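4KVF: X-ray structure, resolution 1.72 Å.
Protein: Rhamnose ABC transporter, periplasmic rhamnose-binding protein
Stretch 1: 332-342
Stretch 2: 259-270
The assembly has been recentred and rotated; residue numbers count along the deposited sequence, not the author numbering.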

ATOM      1  N   PHE A 332       6.576   4.679  10.546  1.00 43.60           N
ATOM      2  CA  PHE A 332       7.483   5.811  10.420  1.00 40.52           C
ATOM      3  C   PHE A 332       7.578   6.602  11.722  1.00 47.39           C
ATOM      4  O   PHE A 332       6.566   6.872  12.368  1.00 43.35           O
ATOM      5  CB  PHE A 332       7.040   6.707   9.262  1.00 35.14           C
ATOM      6  CG  PHE A 332       6.944   5.988   7.947  1.00 39.68           C
ATOM      7  CD1 PHE A 332       8.054   5.859   7.130  1.00 42.80           C
ATOM      8  CD2 PHE A 332       5.746   5.419   7.536  1.00 36.56           C
ATOM      9  CE1 PHE A 332       7.968   5.193   5.912  1.00 55.17           C
ATOM     10  CE2 PHE A 332       5.652   4.747   6.323  1.00 42.20           C
ATOM     11  CZ  PHE A 332       6.763   4.633   5.510  1.00 54.02           C
ATOM     12  N   THR A 333       8.810   6.942  12.108  1.00 49.36           N
ATOM     13  CA  THR A 333       9.093   7.727  13.308  1.00 54.41           C
ATOM     14  C   THR A 333      10.232   8.690  12.994  1.00 49.13           C
ATOM     15  O   THR A 333      10.785   8.661  11.894  1.00 49.08           O
ATOM     16  CB  THR A 333       9.548   6.840  14.493  1.00 61.71           C
ATOM     17  OG1 THR A 333      10.800   6.217  14.176  1.00 64.60           O
ATOM     18  CG2 THR A 333       8.514   5.767  14.808  1.00 57.10           C
ATOM     19  N   ALA A 334      10.595   9.525  13.962  1.00 51.19           N
ATOM     20  CA  ALA A 334      11.757  10.396  13.808  1.00 58.37           C
ATOM     21  C   ALA A 334      13.027   9.577  13.583  1.00 65.29           C
ATOM     22  O   ALA A 334      13.946  10.017  12.890  1.00 66.83           O
ATOM     23  CB  ALA A 334      11.915  11.299  15.019  1.00 60.70           C
ATOM     24  N   ALA A 335      13.057   8.375  14.158  1.00 71.55           N
ATOM     25  CA  ALA A 335      14.227   7.504  14.084  1.00 68.38           C
ATOM     26  C   ALA A 335      14.514   7.011  12.668  1.00 69.71           C
ATOM     27  O   ALA A 335      15.663   6.728  12.331  1.00 69.77           O
ATOM     28  CB  ALA A 335      14.076   6.321  15.040  1.00 62.01           C
ATOM     29  N   ASN A 336      13.474   6.913  11.841  1.00 62.01           N
ATOM     30  CA  ASN A 336      13.639   6.386  10.487  1.00 49.11           C
ATOM     31  C   ASN A 336      13.007   7.205   9.352  1.00 42.39           C
ATOM     32  O   ASN A 336      12.977   6.750   8.212  1.00 51.70           O
ATOM     33  CB  ASN A 336      13.157   4.925  10.413  1.00 49.71           C
ATOM     34  CG  ASN A 336      11.639   4.808  10.396  1.00 49.75           C
ATOM     35  OD1 ASN A 336      10.928   5.754  10.745  1.00 46.57           O
ATOM     36  ND2 ASN A 336      11.135   3.639   9.990  1.00 46.23           N
ATOM     37  N   ILE A 337      12.521   8.411   9.644  1.00 52.87           N
ATOM     38  CA  ILE A 337      11.767   9.170   8.634  1.00 46.15           C
ATOM     39  C   ILE A 337      12.587   9.694   7.437  1.00 51.80           C
ATOM     40  O   ILE A 337      12.064   9.804   6.327  1.00 53.44           O
ATOM     41  CB  ILE A 337      10.907  10.305   9.268  1.00 49.34           C
ATOM     42  CG1 ILE A 337       9.931  10.885   8.240  1.00 56.32           C
ATOM     43  CG2 ILE A 337      11.794  11.395   9.855  1.00 54.41           C
ATOM     44  CD1 ILE A 337       8.483  10.835   8.671  1.00 58.92           C
ATOM     45  N   ASP A 338      13.866  10.002   7.643  1.00 53.60           N
ATOM     46  CA  ASP A 338      14.704  10.459   6.534  1.00 58.65           C
ATOM     47  C   ASP A 338      15.200   9.307   5.653  1.00 66.07           C
ATOM     48  O   ASP A 338      15.785   9.541   4.590  1.00 63.41           O
ATOM     49  CB  ASP A 338      15.894  11.297   7.027  1.00 54.65           C
ATOM     50  CG  ASP A 338      15.487  12.684   7.502  1.00 63.59           C
ATOM     51  OD1 ASP A 338      14.319  13.086   7.298  1.00 64.87           O
ATOM     52  OD2 ASP A 338      16.353  13.382   8.074  1.00 61.56           O
ATOM     53  N   GLN A 339      14.963   8.072   6.092  1.00 57.80           N
ATOM     54  CA  GLN A 339      15.369   6.889   5.335  1.00 61.60           C
ATOM     55  C   GLN A 339      14.472   6.711   4.114  1.00 61.36           C
ATOM     56  O   GLN A 339      14.789   5.950   3.202  1.00 65.28           O
ATOM     57  CB  GLN A 339      15.307   5.629   6.210  1.00 62.41           C
ATOM     58  CG  GLN A 339      16.181   5.667   7.461  1.00 68.93           C
ATOM     59  CD  GLN A 339      16.074   4.399   8.301  1.00 67.18           C
ATOM     60  OE1 GLN A 339      15.481   3.403   7.878  1.00 66.76           O
ATOM     61  NE2 GLN A 339      16.649   4.435   9.502  1.00 61.13           N
ATOM     62  N   PHE A 340      13.347   7.419   4.110  1.00 52.41           N
ATOM     63  CA  PHE A 340      12.377   7.320   3.026  1.00 53.57           C
ATOM     64  C   PHE A 340      12.168   8.672   2.354  1.00 52.24           C
ATOM     65  O   PHE A 340      12.124   9.703   3.024  1.00 64.31           O
ATOM     66  CB  PHE A 340      11.038   6.789   3.557  1.00 41.89           C
ATOM     67  CG  PHE A 340      11.170   5.555   4.418  1.00 45.26           C
ATOM     68  CD1 PHE A 340      11.438   5.668   5.779  1.00 46.93           C
ATOM     69  CD2 PHE A 340      11.035   4.285   3.867  1.00 43.24           C
ATOM     70  CE1 PHE A 340      11.568   4.541   6.577  1.00 51.88           C
ATOM     71  CE2 PHE A 340      11.163   3.152   4.661  1.00 49.95           C
ATOM     72  CZ  PHE A 340      11.433   3.279   6.019  1.00 51.64           C
ATOM     73  N   ASN A 341      12.050   8.674   1.030  1.00 47.14           N
ATOM     74  CA  ASN A 341      11.694   9.898   0.315  1.00 52.48           C
ATOM     75  C   ASN A 341      10.597   9.672  -0.715  1.00 58.51           C
ATOM     76  O   ASN A 341      10.864   9.352  -1.872  1.00 62.42           O
ATOM     77  CB  ASN A 341      12.903  10.579  -0.335  1.00 64.60           C
ATOM     78  CG  ASN A 341      12.501  11.786  -1.186  1.00 73.04           C
ATOM     79  OD1 ASN A 341      12.091  12.825  -0.661  1.00 79.05           O
ATOM     80  ND2 ASN A 341      12.612  11.645  -2.503  1.00 76.77           N
ATOM     81  N   PHE A 342       9.359   9.829  -0.258  1.00 55.94           N
ATOM     82  CA  PHE A 342       8.168   9.813  -1.102  1.00 57.58           C
ATOM     83  C   PHE A 342       7.024  10.384  -0.259  1.00 60.75           C
ATOM     84  O   PHE A 342       5.994  10.846  -0.764  1.00 60.03           O
ATOM     85  CB  PHE A 342       7.847   8.391  -1.604  1.00 55.85           C
ATOM     86  CG  PHE A 342       7.485   7.425  -0.510  1.00 49.90           C
ATOM     87  CD1 PHE A 342       8.473   6.755   0.201  1.00 52.85           C
ATOM     88  CD2 PHE A 342       6.157   7.192  -0.187  1.00 46.12           C
ATOM     89  CE1 PHE A 342       8.140   5.871   1.219  1.00 56.84           C
ATOM     90  CE2 PHE A 342       5.821   6.315   0.822  1.00 50.08           C
ATOM     91  CZ  PHE A 342       6.814   5.654   1.531  1.00 54.08           C
ATOM     92  OXT PHE A 342       7.133  10.407   0.973  1.00 45.93           O
TER
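Stretch 2 259-270: GLPNQMRQYVKD

Stretch 2 packs a short, kinked helix against the C-terminal tail of the chain, in a contact that combines an apolar seam centred on Pro261 and Val268 with a polar cluster organised by Arg265 and closed by the terminal carboxylate. Together the two segments bury 708 Å² of surface.

The helix begins at Pro261, after Leu260 at the N-cap position, and is kinked where the backbone N atoms of Gln266 and Tyr267 lack a bond to the preceding turn. Stretch 1 is mostly loop or turn; residues 337-339 have helical backbone angles without the regular hydrogen bonds. The two segments run in opposite senses: the CA atoms of Ala334 and Val268 lie 6.0 Å apart, whereas at the other end those of Phe342 and Asn262 are 5.4 Å apart, so the tail proceeds from the C-terminal part of the helix to its first turn.

At that first turn, Pro261 packs against two aromatic rings. Its CG sits over a face of Phe332, 3.7 Å from CE1, and its CD over a face of Phe342, 3.4 Å from CE2; both are CH-pi contacts. Leu260 extends the apolar surface, its CD2 4.0 Å from Phe342 CD2. Further along, Val268 points toward the tail and receives Ile337, with CD1 of Ile337 3.6 Å from CG2 of Val268, while Val268 CG1 lies 4.0 Å from Ala334 CB.

The C-terminus itself is held by the start of the helix. Asn262 N donates to Phe342 OXT at 2.8 Å and 157°, a favourable use of an amide in the first turn, where no earlier helical carbonyl is available to accept it. The side chain of Asn262 adds a second bond, from ND2 to Asn341 OD1 at 2.7 Å.

Arg265 bridges the loop from one turn further on. Although its CA-to-CB bond points sideways, the end of the side chain comes nearer the tail and brings the guanidinium to two backbone carbonyls near its plane: NH2 donates to Ile337 O at 2.7 Å, and NH1 to Phe340 O at 3.2 Å. Within the helix, NH1 also makes a very short bond of 2.4 Å to Asn262 OD1, linking two of the side chains that bond to the tail. Asp338 completes the cluster with two salt bridges, OD1 to Arg265 NH2 at 2.8 Å and OD2 to Lys269 NZ at 3.3 Å; the hydrogen bonds within both are weak.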

ATOM      1  N   GLY A 259       0.172   7.913   6.298  1.00 28.65           N
ATOM      2  CA  GLY A 259       0.694   9.150   5.744  1.00 30.18           C
ATOM      3  C   GLY A 259       1.835   8.966   4.766  1.00 37.94           C
ATOM      4  O   GLY A 259       2.430   7.887   4.683  1.00 37.13           O
ATOM      5  N   LEU A 260       2.135  10.031   4.026  1.00 34.87           N
ATOM      6  CA  LEU A 260       3.273  10.057   3.111  1.00 39.44           C
ATOM      7  C   LEU A 260       4.465  10.713   3.807  1.00 43.46           C
ATOM      8  O   LEU A 260       4.351  11.829   4.312  1.00 44.37           O
ATOM      9  CB  LEU A 260       2.908  10.825   1.835  1.00 35.71           C
ATOM     10  CG  LEU A 260       1.935  10.121   0.883  1.00 47.32           C
ATOM     11  CD1 LEU A 260       1.386  11.093  -0.160  1.00 49.51           C
ATOM     12  CD2 LEU A 260       2.626   8.945   0.206  1.00 42.33           C
ATOM     13  N   PRO A 261       5.615  10.015   3.844  1.00 43.71           N
ATOM     14  CA  PRO A 261       6.809  10.451   4.582  1.00 45.24           C
ATOM     15  C   PRO A 261       7.290  11.876   4.301  1.00 45.43           C
ATOM     16  O   PRO A 261       7.669  12.559   5.252  1.00 48.97           O
ATOM     17  CB  PRO A 261       7.869   9.433   4.150  1.00 50.89           C
ATOM     18  CG  PRO A 261       7.075   8.186   3.930  1.00 42.77           C
ATOM     19  CD  PRO A 261       5.801   8.671   3.268  1.00 39.93           C
ATOM     20  N   ASN A 262       7.281  12.314   3.043  1.00 47.88           N
ATOM     21  CA  ASN A 262       7.717  13.675   2.709  1.00 58.59           C
ATOM     22  C   ASN A 262       6.745  14.749   3.205  1.00 52.34           C
ATOM     23  O   ASN A 262       7.158  15.823   3.646  1.00 47.91           O
ATOM     24  CB  ASN A 262       7.941  13.841   1.200  1.00 57.05           C
ATOM     25  CG  ASN A 262       9.230  13.193   0.717  1.00 55.86           C
ATOM     26  OD1 ASN A 262      10.072  12.768   1.516  1.00 49.59           O
ATOM     27  ND2 ASN A 262       9.392  13.125  -0.602  1.00 58.54           N
ATOM     28  N   GLN A 263       5.452  14.452   3.122  1.00 51.76           N
ATOM     29  CA  GLN A 263       4.419  15.398   3.527  1.00 52.52           C
ATOM     30  C   GLN A 263       4.374  15.472   5.047  1.00 42.35           C
ATOM     31  O   GLN A 263       4.099  16.525   5.627  1.00 49.36           O
ATOM     32  CB  GLN A 263       3.061  14.954   2.975  1.00 47.34           C
ATOM     33  CG  GLN A 263       1.957  15.994   3.063  1.00 54.07           C
ATOM     34  CD  GLN A 263       0.649  15.507   2.461  1.00 61.41           C
ATOM     35  OE1 GLN A 263       0.471  14.311   2.213  1.00 53.08           O
ATOM     36  NE2 GLN A 263      -0.276  16.437   2.223  1.00 64.75           N
HETATM   37  N   MSE A 264       4.669  14.338   5.679  1.00 44.51           N
HETATM   38  CA  MSE A 264       4.569  14.190   7.131  1.00 41.63           C
HETATM   39  C   MSE A 264       5.844  14.573   7.886  1.00 46.58           C
HETATM   40  O   MSE A 264       5.810  14.771   9.100  1.00 43.71           O
HETATM   41  CB  MSE A 264       4.160  12.758   7.488  1.00 43.42           C
HETATM   42  CG  MSE A 264       2.734  12.420   7.093  1.00 43.51           C
HETATM   43 SE   MSE A 264       1.510  13.607   8.014  0.70 44.27          SE
HETATM   44  CE  MSE A 264       1.899  12.931   9.798  1.00 31.65           C
ATOM     45  N   ARG A 265       6.963  14.678   7.172  1.00 47.64           N
ATOM     46  CA  ARG A 265       8.259  14.896   7.811  1.00 48.98           C
ATOM     47  C   ARG A 265       8.264  16.111   8.743  1.00 44.46           C
ATOM     48  O   ARG A 265       8.685  16.010   9.899  1.00 45.53           O
ATOM     49  CB  ARG A 265       9.389  14.993   6.773  1.00 46.54           C
ATOM     50  CG  ARG A 265      10.784  14.996   7.390  1.00 48.56           C
ATOM     51  CD  ARG A 265      11.873  15.132   6.331  1.00 59.06           C
ATOM     52  NE  ARG A 265      11.493  14.506   5.067  1.00 65.81           N
ATOM     53  CZ  ARG A 265      11.611  13.212   4.804  1.00 63.08           C
ATOM     54  NH1 ARG A 265      11.234  12.737   3.624  1.00 69.44           N
ATOM     55  NH2 ARG A 265      12.092  12.390   5.724  1.00 72.30           N
ATOM     56  N   GLN A 266       7.757  17.245   8.265  1.00 45.74           N
ATOM     57  CA  GLN A 266       7.773  18.454   9.090  1.00 50.16           C
ATOM     58  C   GLN A 266       6.995  18.291  10.393  1.00 46.03           C
ATOM     59  O   GLN A 266       7.323  18.927  11.398  1.00 49.81           O
ATOM     60  CB  GLN A 266       7.277  19.684   8.322  1.00 56.57           C
ATOM     61  CG  GLN A 266       5.819  19.629   7.914  1.00 50.15           C
ATOM     62  CD  GLN A 266       5.223  21.009   7.702  1.00 54.58           C
ATOM     63  OE1 GLN A 266       5.492  21.947   8.465  1.00 58.28           O
ATOM     64  NE2 GLN A 266       4.410  21.146   6.656  1.00 59.64           N
ATOM     65  N   TYR A 267       5.974  17.437  10.378  1.00 42.88           N
ATOM     66  CA  TYR A 267       5.157  17.207  11.568  1.00 48.77           C
ATOM     67  C   TYR A 267       5.790  16.179  12.512  1.00 47.15           C
ATOM     68  O   TYR A 267       5.555  16.194  13.723  1.00 45.73           O
ATOM     69  CB  TYR A 267       3.716  16.835  11.174  1.00 38.66           C
ATOM     70  CG  TYR A 267       3.081  17.918  10.338  1.00 41.37           C
ATOM     71  CD1 TYR A 267       2.843  19.171  10.878  1.00 41.09           C
ATOM     72  CD2 TYR A 267       2.752  17.705   9.004  1.00 50.40           C
ATOM     73  CE1 TYR A 267       2.289  20.181  10.126  1.00 54.38           C
ATOM     74  CE2 TYR A 267       2.191  18.723   8.237  1.00 50.98           C
ATOM     75  CZ  TYR A 267       1.962  19.955   8.812  1.00 49.36           C
ATOM     76  OH  TYR A 267       1.410  20.977   8.082  1.00 61.94           O
ATOM     77  N   VAL A 268       6.606  15.297  11.949  1.00 49.71           N
ATOM     78  CA  VAL A 268       7.383  14.368  12.755  1.00 50.26           C
ATOM     79  C   VAL A 268       8.545  15.104  13.426  1.00 61.34           C
ATOM     80  O   VAL A 268       8.764  14.988  14.638  1.00 57.79           O
ATOM     81  CB  VAL A 268       7.889  13.189  11.901  1.00 54.09           C
ATOM     82  CG1 VAL A 268       8.881  12.351  12.679  1.00 51.53           C
ATOM     83  CG2 VAL A 268       6.715  12.341  11.443  1.00 45.68           C
ATOM     84  N   LYS A 269       9.268  15.892  12.637  1.00 52.64           N
ATOM     85  CA  LYS A 269      10.407  16.648  13.150  1.00 57.90           C
ATOM     86  C   LYS A 269      10.013  17.720  14.171  1.00 55.90           C
ATOM     87  O   LYS A 269      10.828  18.096  15.019  1.00 68.93           O
ATOM     88  CB  LYS A 269      11.229  17.241  11.996  1.00 53.16           C
ATOM     89  CG  LYS A 269      11.875  16.178  11.101  1.00 58.50           C
ATOM     90  CD  LYS A 269      12.810  16.782  10.055  1.00 66.99           C
ATOM     91  CE  LYS A 269      13.672  15.710   9.385  1.00 68.81           C
ATOM     92  NZ  LYS A 269      14.422  14.855  10.349  1.00 71.01           N
ATOM     93  N   ASP A 270       8.773  18.210  14.113  1.00 55.04           N
ATOM     94  CA  ASP A 270       8.354  19.237  15.077  1.00 58.87           C
ATOM     95  C   ASP A 270       7.637  18.670  16.312  1.00 61.15           C
ATOM     96  O   ASP A 270       7.252  19.418  17.210  1.00 56.10           O
ATOM     97  CB  ASP A 270       7.598  20.418  14.413  1.00 58.42           C
ATOM     98  CG  ASP A 270       6.128  20.109  14.092  1.00 57.32           C
ATOM     99  OD1 ASP A 270       5.650  18.982  14.337  1.00 53.54           O
ATOM    100  OD2 ASP A 270       5.441  21.021  13.578  1.00 56.94           O
TER